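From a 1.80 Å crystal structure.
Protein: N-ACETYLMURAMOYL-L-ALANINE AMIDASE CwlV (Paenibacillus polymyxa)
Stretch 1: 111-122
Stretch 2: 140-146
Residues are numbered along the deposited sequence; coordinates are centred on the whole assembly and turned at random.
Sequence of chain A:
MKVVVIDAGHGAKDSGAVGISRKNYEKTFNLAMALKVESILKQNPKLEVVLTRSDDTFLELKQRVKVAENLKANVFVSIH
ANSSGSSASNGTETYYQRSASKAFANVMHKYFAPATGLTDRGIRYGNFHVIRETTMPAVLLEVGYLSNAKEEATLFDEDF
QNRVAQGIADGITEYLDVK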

# COMPACT_ATOMS: atom_id res chain seq x y z
N TYR A 111 2.88 -12.60 -1.24
CA TYR A 111 2.01 -12.73 -0.07
C TYR A 111 0.81 -11.80 -0.10
O TYR A 111 -0.26 -12.12 0.43
CB TYR A 111 2.83 -12.48 1.20
CG TYR A 111 3.97 -13.45 1.33
CD1 TYR A 111 5.24 -13.13 0.83
CD2 TYR A 111 3.78 -14.71 1.89
CE1 TYR A 111 6.28 -14.06 0.89
CE2 TYR A 111 4.81 -15.64 1.94
CZ TYR A 111 6.05 -15.31 1.44
OH TYR A 111 7.07 -16.23 1.49
N PHE A 112 0.99 -10.65 -0.72
CA PHE A 112 -0.05 -9.64 -0.82
C PHE A 112 -1.19 -10.04 -1.77
O PHE A 112 -2.36 -10.02 -1.38
CB PHE A 112 0.61 -8.33 -1.27
CG PHE A 112 -0.35 -7.30 -1.79
CD1 PHE A 112 -0.14 -6.72 -3.04
CD2 PHE A 112 -1.44 -6.89 -1.03
CE1 PHE A 112 -1.00 -5.74 -3.53
CE2 PHE A 112 -2.30 -5.90 -1.51
CZ PHE A 112 -2.08 -5.33 -2.75
N ALA A 113 -0.85 -10.41 -3.00
CA ALA A 113 -1.85 -10.77 -3.99
C ALA A 113 -2.84 -11.85 -3.57
O ALA A 113 -4.05 -11.66 -3.66
CB ALA A 113 -1.16 -11.16 -5.30
N PRO A 114 -2.35 -13.01 -3.11
CA PRO A 114 -3.26 -14.09 -2.70
C PRO A 114 -4.17 -13.67 -1.55
O PRO A 114 -5.30 -14.15 -1.44
CB PRO A 114 -2.31 -15.21 -2.28
CG PRO A 114 -1.11 -14.97 -3.15
CD PRO A 114 -0.95 -13.48 -3.06
N ALA A 115 -3.69 -12.75 -0.71
CA ALA A 115 -4.47 -12.28 0.42
C ALA A 115 -5.72 -11.50 0.01
O ALA A 115 -6.73 -11.55 0.70
CB ALA A 115 -3.60 -11.44 1.35
N THR A 116 -5.66 -10.76 -1.09
CA THR A 116 -6.83 -10.00 -1.52
C THR A 116 -7.87 -10.94 -2.10
O THR A 116 -9.07 -10.69 -2.01
CB THR A 116 -6.49 -8.94 -2.59
OG1 THR A 116 -6.20 -9.58 -3.84
CG2 THR A 116 -5.29 -8.10 -2.16
N GLY A 117 -7.40 -12.03 -2.71
CA GLY A 117 -8.31 -12.99 -3.31
C GLY A 117 -8.97 -12.42 -4.54
O GLY A 117 -9.89 -13.02 -5.10
N LEU A 118 -8.52 -11.25 -4.97
CA LEU A 118 -9.07 -10.60 -6.15
C LEU A 118 -8.26 -11.01 -7.37
O LEU A 118 -7.24 -11.71 -7.24
CB LEU A 118 -9.02 -9.08 -5.98
CG LEU A 118 -9.67 -8.54 -4.70
CD1 LEU A 118 -9.44 -7.03 -4.62
CD2 LEU A 118 -11.16 -8.86 -4.68
N THR A 119 -8.69 -10.60 -8.55
CA THR A 119 -7.97 -10.97 -9.76
C THR A 119 -6.54 -10.46 -9.69
O THR A 119 -6.29 -9.28 -9.45
CB THR A 119 -8.65 -10.41 -11.01
OG1 THR A 119 -9.97 -10.95 -11.12
CG2 THR A 119 -7.85 -10.78 -12.26
N ASP A 120 -5.60 -11.38 -9.89
CA ASP A 120 -4.18 -11.05 -9.85
C ASP A 120 -3.74 -10.34 -11.12
O ASP A 120 -3.55 -10.97 -12.16
CB ASP A 120 -3.36 -12.33 -9.67
CG ASP A 120 -1.88 -12.08 -9.61
OD1 ASP A 120 -1.12 -13.05 -9.46
OD2 ASP A 120 -1.46 -10.90 -9.71
N ARG A 121 -3.59 -9.02 -11.04
CA ARG A 121 -3.17 -8.24 -12.19
C ARG A 121 -1.65 -8.14 -12.29
O ARG A 121 -1.11 -7.42 -13.13
CB ARG A 121 -3.81 -6.86 -12.15
CG ARG A 121 -5.34 -6.87 -12.17
CD ARG A 121 -5.87 -5.45 -12.09
NE ARG A 121 -5.41 -4.66 -13.23
CZ ARG A 121 -6.15 -4.40 -14.30
NH1 ARG A 121 -7.39 -4.86 -14.39
NH2 ARG A 121 -5.62 -3.71 -15.31
N GLY A 122 -0.96 -8.86 -11.40
CA GLY A 122 0.49 -8.90 -11.42
C GLY A 122 1.30 -7.71 -10.94
O GLY A 122 0.78 -6.76 -10.35
N LEU A 140 4.30 0.33 -4.73
CA LEU A 140 3.01 0.96 -4.53
C LEU A 140 1.98 -0.11 -4.82
O LEU A 140 2.01 -0.75 -5.88
CB LEU A 140 2.84 2.16 -5.47
CG LEU A 140 1.56 2.97 -5.25
CD1 LEU A 140 1.82 4.44 -5.58
CD2 LEU A 140 0.44 2.40 -6.10
N LEU A 141 1.08 -0.32 -3.87
CA LEU A 141 0.07 -1.35 -4.03
C LEU A 141 -1.30 -0.75 -4.33
O LEU A 141 -1.75 0.16 -3.64
CB LEU A 141 -0.02 -2.18 -2.74
CG LEU A 141 1.31 -2.66 -2.14
CD1 LEU A 141 1.02 -3.43 -0.85
CD2 LEU A 141 2.05 -3.55 -3.14
N GLU A 142 -1.93 -1.24 -5.39
CA GLU A 142 -3.27 -0.81 -5.74
C GLU A 142 -4.05 -2.06 -5.37
O GLU A 142 -4.13 -3.01 -6.14
CB GLU A 142 -3.37 -0.51 -7.24
CG GLU A 142 -2.72 0.82 -7.64
CD GLU A 142 -3.49 2.02 -7.13
OE1 GLU A 142 -3.00 3.16 -7.30
OE2 GLU A 142 -4.59 1.84 -6.58
N VAL A 143 -4.59 -2.06 -4.16
CA VAL A 143 -5.29 -3.22 -3.62
C VAL A 143 -6.46 -3.75 -4.44
O VAL A 143 -6.59 -4.96 -4.63
CB VAL A 143 -5.77 -2.96 -2.18
CG1 VAL A 143 -6.35 -4.23 -1.58
CG2 VAL A 143 -4.60 -2.45 -1.34
N GLY A 144 -7.31 -2.85 -4.90
CA GLY A 144 -8.47 -3.25 -5.69
C GLY A 144 -9.11 -2.01 -6.29
O GLY A 144 -8.65 -0.90 -6.04
N TYR A 145 -10.16 -2.20 -7.08
CA TYR A 145 -10.85 -1.08 -7.73
C TYR A 145 -12.09 -0.60 -6.99
O TYR A 145 -13.01 -1.37 -6.75
CB TYR A 145 -11.23 -1.47 -9.16
CG TYR A 145 -10.05 -1.45 -10.11
CD1 TYR A 145 -9.88 -0.41 -11.02
CD2 TYR A 145 -9.08 -2.46 -10.05
CE1 TYR A 145 -8.77 -0.37 -11.86
CE2 TYR A 145 -7.97 -2.42 -10.88
CZ TYR A 145 -7.82 -1.38 -11.78
OH TYR A 145 -6.71 -1.35 -12.60
N LEU A 146 -12.10 0.68 -6.65
CA LEU A 146 -13.22 1.29 -5.96
C LEU A 146 -14.31 1.65 -6.95
O LEU A 146 -15.41 2.05 -6.56
CB LEU A 146 -12.77 2.55 -5.22
CG LEU A 146 -11.72 2.32 -4.13
CD1 LEU A 146 -11.36 3.64 -3.47
CD2 LEU A 146 -12.28 1.34 -3.10

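Stretch 1 carries the last turns of a helix, residues 111-116, then a short loop and the start of a strand at 120-122. Stretch 2 is a strand through residue 145. The helix and this strand run in nearly the same direction, with 13° between their N-to-C axes. Their closest approach is 9.6 Å, a spacing that leaves room for side chains between the two backbones. The nearest CA pairs are Thr116 CA to Val143 CA at 7.3 Å and Leu118 CA to Gly144 CA at 7.4 Å.

The helix is kinked at Pro114, whose ring nitrogen has no hydrogen to give to the turn before. Its end is loosely bonded. Thr116 N donates to Ala113 O at 3.2 Å, and the bond from Thr116 N to Phe112 O, at 3.4 Å, is weak. Gly117 then leaves the helix with a phi of 70°, a value that favours glycine.

Thr116 ties this turn together through its side chain. Its OG1 donates to Ala113 O at 3.0 Å and accepts from Leu118 N at 3.1 Å. The second bond is nearly straight, at 166°, and holds the backbone just past the helix end. Further on, Gly122 N donates to Asp120 OD2 at 2.7 Å, which braces the beginning of the strand.

No hydrogen bond crosses between the two stretches. The contact is mainly apolar packing, and it buries 337 Å² in all.

Phe112 has the largest share of the covered area. Its CA-to-CB bond points toward the strand, and chi1 is in the t well. Leu141 CD1 lies 3.9 Å from the centroid of the Phe112 ring, only 4° off the ring normal. This is a CH-pi contact over the ring face. The tip of the ring also reaches the strand: Phe112 CZ is 3.8 Å from Leu141 CB and 3.9 Å from Val143 CA. Val143 CA sits at the ring edge, near its plane. The ring therefore meets Leu141 with a face and Val143 with its edge.

Val143 also packs against the next turn of the helix. Its CG1 is 4.1 Å from Thr116 CG2, and its CG2 is 4.1 Å from Phe112 CZ. Both methyls lie against the Phe112 ring, and CG1 also reaches Thr116.

Leu118 extends the packing beyond the helix. Its CD1 lies 3.5 Å from Val143 O and 4.0 Å from Gly144 CA. The absence of a side chain at Gly144 matters here, because an ideal CB would point toward stretch 1 and come within 3.0 Å of Leu118 CD1.

At the far end, Arg121 meets Tyr145. The CA-to-CB bond of Tyr145 points sideways, but the end of its side chain comes nearer. Tyr145 OH lies over one face of the guanidinium, 3.5 Å from Arg121 CZ. Arg121 CD is at the edge of the tyrosine ring. Both Arg121 NH1 and Tyr145 OH have hydrogen-bond partners elsewhere in the structure.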